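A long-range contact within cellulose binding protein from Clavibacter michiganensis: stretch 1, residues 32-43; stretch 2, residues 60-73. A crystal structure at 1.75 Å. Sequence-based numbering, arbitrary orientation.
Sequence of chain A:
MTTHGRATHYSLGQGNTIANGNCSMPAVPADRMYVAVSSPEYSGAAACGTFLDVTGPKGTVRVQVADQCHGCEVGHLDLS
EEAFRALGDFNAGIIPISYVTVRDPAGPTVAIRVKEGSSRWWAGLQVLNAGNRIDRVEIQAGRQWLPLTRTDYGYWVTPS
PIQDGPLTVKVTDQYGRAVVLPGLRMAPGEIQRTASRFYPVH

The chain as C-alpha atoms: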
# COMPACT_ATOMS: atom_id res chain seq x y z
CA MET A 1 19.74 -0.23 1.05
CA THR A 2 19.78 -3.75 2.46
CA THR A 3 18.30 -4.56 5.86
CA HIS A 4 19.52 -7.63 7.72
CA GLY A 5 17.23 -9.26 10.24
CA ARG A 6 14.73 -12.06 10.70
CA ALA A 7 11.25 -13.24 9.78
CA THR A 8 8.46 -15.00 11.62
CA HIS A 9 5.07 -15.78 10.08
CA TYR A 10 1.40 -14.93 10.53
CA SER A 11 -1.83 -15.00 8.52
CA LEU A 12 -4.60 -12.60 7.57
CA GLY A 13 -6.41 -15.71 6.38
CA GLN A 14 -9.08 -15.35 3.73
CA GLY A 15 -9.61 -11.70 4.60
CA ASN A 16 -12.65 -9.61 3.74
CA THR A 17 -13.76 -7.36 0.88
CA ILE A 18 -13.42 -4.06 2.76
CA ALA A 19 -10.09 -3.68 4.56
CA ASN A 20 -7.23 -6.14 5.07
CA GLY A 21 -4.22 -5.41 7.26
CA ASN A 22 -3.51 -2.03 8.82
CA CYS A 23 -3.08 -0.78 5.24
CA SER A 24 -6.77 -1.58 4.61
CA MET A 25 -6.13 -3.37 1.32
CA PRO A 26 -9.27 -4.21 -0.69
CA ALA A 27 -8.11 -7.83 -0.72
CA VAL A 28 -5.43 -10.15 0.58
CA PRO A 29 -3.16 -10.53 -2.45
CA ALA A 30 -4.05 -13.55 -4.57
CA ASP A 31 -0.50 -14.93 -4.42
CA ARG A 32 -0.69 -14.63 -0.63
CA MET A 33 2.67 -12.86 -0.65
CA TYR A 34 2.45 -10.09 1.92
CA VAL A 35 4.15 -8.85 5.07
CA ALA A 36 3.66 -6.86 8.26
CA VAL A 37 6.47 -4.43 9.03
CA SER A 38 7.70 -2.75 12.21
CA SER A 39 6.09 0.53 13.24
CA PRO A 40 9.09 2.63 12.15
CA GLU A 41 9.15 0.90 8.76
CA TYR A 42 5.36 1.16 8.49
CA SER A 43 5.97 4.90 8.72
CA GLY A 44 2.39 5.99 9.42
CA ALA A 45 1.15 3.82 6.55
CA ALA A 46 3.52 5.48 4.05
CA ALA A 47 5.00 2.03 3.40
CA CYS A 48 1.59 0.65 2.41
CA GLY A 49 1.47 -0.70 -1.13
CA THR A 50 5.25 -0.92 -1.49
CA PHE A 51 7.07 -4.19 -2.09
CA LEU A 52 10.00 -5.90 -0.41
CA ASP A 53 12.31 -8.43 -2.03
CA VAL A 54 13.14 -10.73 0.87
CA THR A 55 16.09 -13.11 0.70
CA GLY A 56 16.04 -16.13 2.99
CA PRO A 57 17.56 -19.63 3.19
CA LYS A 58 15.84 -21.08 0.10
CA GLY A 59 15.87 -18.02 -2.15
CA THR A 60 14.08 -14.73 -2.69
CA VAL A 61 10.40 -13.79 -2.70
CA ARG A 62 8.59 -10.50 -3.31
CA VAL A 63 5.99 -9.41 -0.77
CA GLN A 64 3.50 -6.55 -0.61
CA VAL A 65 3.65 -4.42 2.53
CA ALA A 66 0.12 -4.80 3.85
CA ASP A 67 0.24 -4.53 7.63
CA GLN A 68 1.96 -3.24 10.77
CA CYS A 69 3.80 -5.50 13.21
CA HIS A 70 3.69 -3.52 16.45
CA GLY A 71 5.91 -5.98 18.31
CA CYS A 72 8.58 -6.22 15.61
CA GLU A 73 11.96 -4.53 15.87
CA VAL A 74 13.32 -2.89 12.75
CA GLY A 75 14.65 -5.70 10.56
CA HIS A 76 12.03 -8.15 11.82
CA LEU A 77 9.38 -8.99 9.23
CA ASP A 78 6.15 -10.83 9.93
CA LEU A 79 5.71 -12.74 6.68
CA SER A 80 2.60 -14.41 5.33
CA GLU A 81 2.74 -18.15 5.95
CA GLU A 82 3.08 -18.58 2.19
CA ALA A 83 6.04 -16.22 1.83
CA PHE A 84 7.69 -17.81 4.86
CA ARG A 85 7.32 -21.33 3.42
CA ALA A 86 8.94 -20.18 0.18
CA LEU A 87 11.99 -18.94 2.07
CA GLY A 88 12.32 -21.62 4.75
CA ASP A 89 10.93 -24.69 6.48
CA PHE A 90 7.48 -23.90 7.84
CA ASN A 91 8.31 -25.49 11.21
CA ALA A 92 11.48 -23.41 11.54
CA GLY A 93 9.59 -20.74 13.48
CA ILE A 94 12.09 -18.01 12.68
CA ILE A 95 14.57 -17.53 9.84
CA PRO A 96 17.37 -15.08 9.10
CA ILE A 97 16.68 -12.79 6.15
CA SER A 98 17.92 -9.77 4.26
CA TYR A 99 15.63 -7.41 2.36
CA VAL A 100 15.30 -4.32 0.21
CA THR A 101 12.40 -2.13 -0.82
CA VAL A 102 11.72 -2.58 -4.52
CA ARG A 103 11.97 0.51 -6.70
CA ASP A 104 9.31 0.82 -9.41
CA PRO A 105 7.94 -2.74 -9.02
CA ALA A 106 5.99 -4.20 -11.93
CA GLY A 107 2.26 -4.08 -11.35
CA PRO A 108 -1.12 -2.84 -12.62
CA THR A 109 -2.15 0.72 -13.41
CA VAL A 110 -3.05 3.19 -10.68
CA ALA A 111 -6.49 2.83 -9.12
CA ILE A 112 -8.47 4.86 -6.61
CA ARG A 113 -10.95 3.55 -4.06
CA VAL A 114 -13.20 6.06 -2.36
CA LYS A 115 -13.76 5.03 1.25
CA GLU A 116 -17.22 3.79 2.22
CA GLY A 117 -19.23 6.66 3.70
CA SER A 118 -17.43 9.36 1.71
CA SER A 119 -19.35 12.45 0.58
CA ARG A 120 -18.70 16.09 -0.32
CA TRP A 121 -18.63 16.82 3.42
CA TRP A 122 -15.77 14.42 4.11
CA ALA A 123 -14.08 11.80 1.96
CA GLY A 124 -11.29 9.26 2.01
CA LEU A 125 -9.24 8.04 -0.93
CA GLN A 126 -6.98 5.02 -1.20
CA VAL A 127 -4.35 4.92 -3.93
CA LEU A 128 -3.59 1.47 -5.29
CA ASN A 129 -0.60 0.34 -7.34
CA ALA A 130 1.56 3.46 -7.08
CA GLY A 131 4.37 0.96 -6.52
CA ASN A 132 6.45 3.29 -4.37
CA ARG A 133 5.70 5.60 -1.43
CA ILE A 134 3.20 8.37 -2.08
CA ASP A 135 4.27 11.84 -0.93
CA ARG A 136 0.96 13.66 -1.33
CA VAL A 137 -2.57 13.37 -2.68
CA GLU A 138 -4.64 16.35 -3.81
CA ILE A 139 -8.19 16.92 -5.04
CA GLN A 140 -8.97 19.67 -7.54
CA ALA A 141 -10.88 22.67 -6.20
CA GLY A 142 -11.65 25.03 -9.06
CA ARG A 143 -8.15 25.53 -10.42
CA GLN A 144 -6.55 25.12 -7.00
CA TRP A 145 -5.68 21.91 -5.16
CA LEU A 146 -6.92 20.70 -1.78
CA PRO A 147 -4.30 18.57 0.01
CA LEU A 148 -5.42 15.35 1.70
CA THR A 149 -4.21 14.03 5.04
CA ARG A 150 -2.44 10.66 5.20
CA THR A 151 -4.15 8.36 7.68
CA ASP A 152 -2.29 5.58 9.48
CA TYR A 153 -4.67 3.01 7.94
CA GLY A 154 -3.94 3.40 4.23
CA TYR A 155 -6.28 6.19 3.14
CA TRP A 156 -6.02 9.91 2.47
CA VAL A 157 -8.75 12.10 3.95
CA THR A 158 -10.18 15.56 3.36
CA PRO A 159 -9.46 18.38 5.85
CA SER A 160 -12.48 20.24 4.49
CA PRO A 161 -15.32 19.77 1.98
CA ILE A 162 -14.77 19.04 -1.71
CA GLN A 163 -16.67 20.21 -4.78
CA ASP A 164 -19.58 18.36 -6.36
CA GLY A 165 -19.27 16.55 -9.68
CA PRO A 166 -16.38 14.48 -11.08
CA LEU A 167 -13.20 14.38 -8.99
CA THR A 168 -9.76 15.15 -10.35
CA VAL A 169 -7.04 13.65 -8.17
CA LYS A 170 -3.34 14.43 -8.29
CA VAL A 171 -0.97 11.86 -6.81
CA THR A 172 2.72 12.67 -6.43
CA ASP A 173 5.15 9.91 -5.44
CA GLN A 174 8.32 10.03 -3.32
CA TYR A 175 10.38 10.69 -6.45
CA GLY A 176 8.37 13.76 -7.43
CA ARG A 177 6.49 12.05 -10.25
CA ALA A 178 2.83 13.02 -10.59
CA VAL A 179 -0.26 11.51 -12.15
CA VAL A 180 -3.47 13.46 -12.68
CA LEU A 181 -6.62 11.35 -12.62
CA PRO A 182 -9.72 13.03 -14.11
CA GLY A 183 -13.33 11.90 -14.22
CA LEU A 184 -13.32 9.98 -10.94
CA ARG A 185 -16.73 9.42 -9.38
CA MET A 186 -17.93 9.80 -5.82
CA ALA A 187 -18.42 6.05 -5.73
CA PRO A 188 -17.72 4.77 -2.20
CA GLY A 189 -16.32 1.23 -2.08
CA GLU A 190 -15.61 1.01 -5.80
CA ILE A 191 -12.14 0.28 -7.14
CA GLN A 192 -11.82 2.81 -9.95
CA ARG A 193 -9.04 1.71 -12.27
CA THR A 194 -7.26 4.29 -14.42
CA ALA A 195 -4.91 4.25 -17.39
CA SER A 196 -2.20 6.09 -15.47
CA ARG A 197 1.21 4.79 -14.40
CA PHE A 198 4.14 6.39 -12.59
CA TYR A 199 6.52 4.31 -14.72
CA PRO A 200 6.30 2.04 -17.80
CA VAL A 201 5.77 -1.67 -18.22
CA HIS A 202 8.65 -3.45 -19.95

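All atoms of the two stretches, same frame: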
# COMPACT_ATOMS: atom_id res chain seq x y z
N ARG A 32 -0.87 -14.47 -2.07
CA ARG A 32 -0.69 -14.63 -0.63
C ARG A 32 0.71 -14.21 -0.18
O ARG A 32 1.20 -14.66 0.86
CB ARG A 32 -0.95 -16.08 -0.21
CG ARG A 32 -2.38 -16.52 -0.43
CD ARG A 32 -3.32 -15.48 0.13
NE ARG A 32 -4.71 -15.93 0.19
CZ ARG A 32 -5.74 -15.27 -0.34
NH1 ARG A 32 -5.55 -14.12 -0.98
NH2 ARG A 32 -6.96 -15.75 -0.23
N MET A 33 1.34 -13.35 -0.97
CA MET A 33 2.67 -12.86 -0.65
C MET A 33 2.58 -11.46 -0.09
O MET A 33 2.51 -10.47 -0.83
CB MET A 33 3.56 -12.88 -1.89
CG MET A 33 3.78 -14.27 -2.48
SD MET A 33 4.62 -15.39 -1.34
CE MET A 33 4.55 -16.93 -2.25
N TYR A 34 2.57 -11.37 1.24
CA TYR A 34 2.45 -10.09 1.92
C TYR A 34 3.24 -10.11 3.22
O TYR A 34 3.77 -11.15 3.60
CB TYR A 34 0.98 -9.76 2.20
CG TYR A 34 0.24 -10.81 3.00
CD1 TYR A 34 0.22 -10.76 4.39
CD2 TYR A 34 -0.43 -11.85 2.37
CE1 TYR A 34 -0.46 -11.72 5.12
CE2 TYR A 34 -1.11 -12.81 3.09
CZ TYR A 34 -1.12 -12.74 4.47
OH TYR A 34 -1.80 -13.69 5.19
N VAL A 35 3.31 -8.97 3.89
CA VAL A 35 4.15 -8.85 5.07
C VAL A 35 3.67 -7.73 5.98
O VAL A 35 3.10 -6.73 5.52
CB VAL A 35 5.61 -8.56 4.66
CG1 VAL A 35 5.70 -7.23 3.92
CG2 VAL A 35 6.52 -8.57 5.87
N ALA A 36 3.88 -7.91 7.28
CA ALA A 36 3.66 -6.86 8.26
C ALA A 36 5.02 -6.35 8.70
O ALA A 36 5.92 -7.14 9.01
CB ALA A 36 2.89 -7.39 9.45
N VAL A 37 5.18 -5.03 8.73
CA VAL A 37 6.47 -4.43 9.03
C VAL A 37 6.43 -3.66 10.35
O VAL A 37 5.36 -3.27 10.82
CB VAL A 37 6.94 -3.49 7.91
CG1 VAL A 37 7.17 -4.27 6.62
CG2 VAL A 37 5.92 -2.37 7.68
N SER A 38 7.60 -3.44 10.93
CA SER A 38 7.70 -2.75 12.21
C SER A 38 7.12 -1.34 12.09
O SER A 38 7.01 -0.79 11.00
CB SER A 38 9.15 -2.69 12.68
OG SER A 38 9.95 -1.95 11.78
N SER A 39 6.75 -0.77 13.23
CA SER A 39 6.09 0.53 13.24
C SER A 39 6.92 1.62 12.57
O SER A 39 6.38 2.43 11.83
CB SER A 39 5.72 0.93 14.67
OG SER A 39 4.71 0.08 15.19
N PRO A 40 8.24 1.64 12.83
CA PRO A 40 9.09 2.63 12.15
C PRO A 40 9.13 2.45 10.63
O PRO A 40 9.16 3.43 9.89
CB PRO A 40 10.47 2.39 12.76
CG PRO A 40 10.21 1.76 14.07
CD PRO A 40 9.00 0.90 13.86
N GLU A 41 9.13 1.20 10.18
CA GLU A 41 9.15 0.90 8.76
C GLU A 41 7.78 1.09 8.12
O GLU A 41 7.67 1.40 6.94
CB GLU A 41 9.67 -0.52 8.52
CG GLU A 41 11.13 -0.70 8.91
CD GLU A 41 11.61 -2.13 8.76
OE1 GLU A 41 12.11 -2.48 7.67
OE2 GLU A 41 11.50 -2.91 9.74
N TYR A 42 6.73 0.91 8.92
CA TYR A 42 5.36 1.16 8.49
C TYR A 42 5.19 2.64 8.19
O TYR A 42 4.48 3.03 7.25
CB TYR A 42 4.38 0.72 9.58
CG TYR A 42 2.92 0.78 9.19
CD1 TYR A 42 2.41 -0.07 8.22
CD2 TYR A 42 2.05 1.66 9.81
CE1 TYR A 42 1.07 -0.03 7.88
CE2 TYR A 42 0.72 1.71 9.47
CZ TYR A 42 0.24 0.87 8.50
OH TYR A 42 -1.10 0.90 8.15
N SER A 43 5.84 3.47 9.00
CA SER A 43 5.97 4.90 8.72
C SER A 43 4.62 5.58 8.53
O SER A 43 4.41 6.32 7.56
CB SER A 43 6.82 5.09 7.47
OG SER A 43 7.24 6.43 7.32
N THR A 60 14.61 -16.08 -2.82
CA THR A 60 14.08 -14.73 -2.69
C THR A 60 12.63 -14.66 -3.14
O THR A 60 12.27 -15.20 -4.19
CB THR A 60 14.90 -13.72 -3.51
OG1 THR A 60 16.27 -13.74 -3.07
CG2 THR A 60 14.35 -12.32 -3.36
N VAL A 61 11.80 -13.98 -2.35
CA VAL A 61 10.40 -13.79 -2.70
C VAL A 61 10.03 -12.32 -2.55
O VAL A 61 10.59 -11.60 -1.73
CB VAL A 61 9.48 -14.63 -1.80
CG1 VAL A 61 9.51 -14.12 -0.37
CG2 VAL A 61 8.06 -14.62 -2.34
N ARG A 62 9.08 -11.87 -3.37
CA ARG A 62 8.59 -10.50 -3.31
C ARG A 62 7.28 -10.46 -2.55
O ARG A 62 6.37 -11.24 -2.82
CB ARG A 62 8.40 -9.95 -4.73
CG ARG A 62 7.87 -8.53 -4.78
CD ARG A 62 8.06 -7.93 -6.16
NE ARG A 62 9.47 -7.77 -6.49
CZ ARG A 62 9.93 -7.16 -7.58
NH1 ARG A 62 9.10 -6.65 -8.47
NH2 ARG A 62 11.24 -7.07 -7.77
N VAL A 63 7.19 -9.54 -1.59
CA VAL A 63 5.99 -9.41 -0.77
C VAL A 63 5.46 -7.98 -0.76
O VAL A 63 6.23 -7.02 -0.79
CB VAL A 63 6.24 -9.88 0.68
CG1 VAL A 63 6.47 -11.38 0.74
CG2 VAL A 63 7.41 -9.12 1.29
N GLN A 64 4.14 -7.85 -0.71
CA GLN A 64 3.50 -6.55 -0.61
C GLN A 64 3.38 -6.15 0.86
O GLN A 64 2.91 -6.93 1.69
CB GLN A 64 2.10 -6.59 -1.25
CG GLN A 64 1.32 -5.29 -1.10
CD GLN A 64 -0.05 -5.31 -1.78
OE1 GLN A 64 -0.70 -4.28 -1.89
NE2 GLN A 64 -0.48 -6.48 -2.22
N VAL A 65 3.81 -4.94 1.18
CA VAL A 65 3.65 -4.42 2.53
C VAL A 65 2.17 -4.12 2.75
O VAL A 65 1.59 -3.28 2.07
CB VAL A 65 4.48 -3.15 2.77
CG1 VAL A 65 4.11 -2.53 4.11
CG2 VAL A 65 5.96 -3.47 2.72
N ALA A 66 1.56 -4.83 3.70
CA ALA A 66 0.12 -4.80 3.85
C ALA A 66 -0.33 -4.53 5.28
O ALA A 66 -1.52 -4.34 5.53
CB ALA A 66 -0.46 -6.13 3.40
N ASP A 67 0.61 -4.50 6.22
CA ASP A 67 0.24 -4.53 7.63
C ASP A 67 1.34 -3.96 8.52
O ASP A 67 2.47 -3.77 8.08
CB ASP A 67 -0.05 -5.98 8.04
CG ASP A 67 -1.06 -6.09 9.16
OD1 ASP A 67 -1.43 -5.05 9.76
OD2 ASP A 67 -1.51 -7.22 9.44
N GLN A 68 0.99 -3.70 9.78
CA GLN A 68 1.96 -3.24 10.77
C GLN A 68 2.17 -4.30 11.85
O GLN A 68 1.21 -4.81 12.43
CB GLN A 68 1.48 -1.94 11.42
CG GLN A 68 2.33 -1.50 12.62
CD GLN A 68 2.02 -0.09 13.09
OE1 GLN A 68 2.79 0.49 13.85
NE2 GLN A 68 0.90 0.47 12.66
N CYS A 69 3.43 -4.61 12.12
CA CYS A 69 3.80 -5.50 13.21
C CYS A 69 4.28 -4.67 14.39
O CYS A 69 5.45 -4.29 14.44
CB CYS A 69 4.90 -6.47 12.77
SG CYS A 69 5.44 -7.62 14.06
N HIS A 70 3.38 -4.40 15.33
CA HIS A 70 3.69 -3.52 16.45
C HIS A 70 4.82 -4.05 17.32
O HIS A 70 5.59 -3.27 17.89
CB HIS A 70 2.44 -3.29 17.30
CG HIS A 70 1.34 -2.56 16.59
ND1 HIS A 70 0.33 -3.21 15.91
CD2 HIS A 70 1.09 -1.24 16.45
CE1 HIS A 70 -0.49 -2.32 15.39
NE2 HIS A 70 -0.05 -1.12 15.70
N GLY A 71 4.93 -5.37 17.43
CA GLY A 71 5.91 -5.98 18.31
C GLY A 71 7.25 -6.24 17.66
O GLY A 71 8.19 -6.67 18.33
N CYS A 72 7.36 -5.96 16.36
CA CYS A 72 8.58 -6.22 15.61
C CYS A 72 9.60 -5.10 15.74
O CYS A 72 9.27 -3.92 15.63
CB CYS A 72 8.25 -6.43 14.13
SG CYS A 72 7.41 -7.98 13.70
N GLU A 73 10.86 -5.47 15.97
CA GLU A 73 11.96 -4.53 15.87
C GLU A 73 12.19 -4.24 14.40
O GLU A 73 11.72 -4.98 13.53
CB GLU A 73 13.24 -5.11 16.48
CG GLU A 73 13.15 -5.46 17.96
CD GLU A 73 12.96 -4.25 18.84
OE1 GLU A 73 13.07 -3.11 18.33
OE2 GLU A 73 12.72 -4.43 20.06
O HOH W 1 7.17 -2.20 15.69

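Two parallel strands, one running through Tyr34 to Val37 and the other through Val61 to Gln68, form the backbone of this contact; their axes approach to 3.9 Å with 36° between their N-to-C directions. The ladder is carried by amide-carbonyl pairs. Gln64 N donates to Met33 O at 3.1 Å and Val37 N to Asp67 O at 3.1 Å, both nearly straight (176° and 162°), whereas Val35 N to Gln64 O, 3.0 Å long, is bent to 131° and weak. Cys69 N to Val37 O is short, 2.7 Å, at 168°. The register slips by one residue between the Val35-Val65 and Ala36-Asp67 pairs, the signature of a beta bulge. There Val35 O receives two amides: Ala66 N at 3.0 Å and 173°, and Asp67 N at 3.4 Å and 122°, a weak bond.

Apolar packing follows the alternation of side chains. Val35 CG1 lies 3.7 Å from Val63 CG2 and 4.0 Å from Val65 CG2, while Val37 CG2 reaches Val65 CG1 at 4.0 Å. Ahead of the strand, Met33 SD meets Val61 CG2 at 3.7 Å. On the face shared by Tyr34, Ala36 and Asp67, Ala36 CB lies 3.6 Å from Asp67 CB and 4.0 Å from Cys69 CB, as expected where paired backbones run close (Ala36 CA to Asp67 CA, 4.2 Å).

Gln68 combines two kinds of chemistry. Its CB sits 3.8 Å from the centroid of the Tyr42 ring, 11° off the normal, a CH-pi contact over the face; its OE1 accepts a very short 2.4 Å hydrogen bond from Ser39 OG.

At the far end, the Cys69 SG-Cys72 SG disulfide (2.0 Å) closes a type I turn beside the start of the helix. Water 1 bridges the two segments, accepting from Ser39 N at 2.9 Å and lying within hydrogen-bonding distance of Cys69 O (3.0 Å) and Cys72 O (2.7 Å).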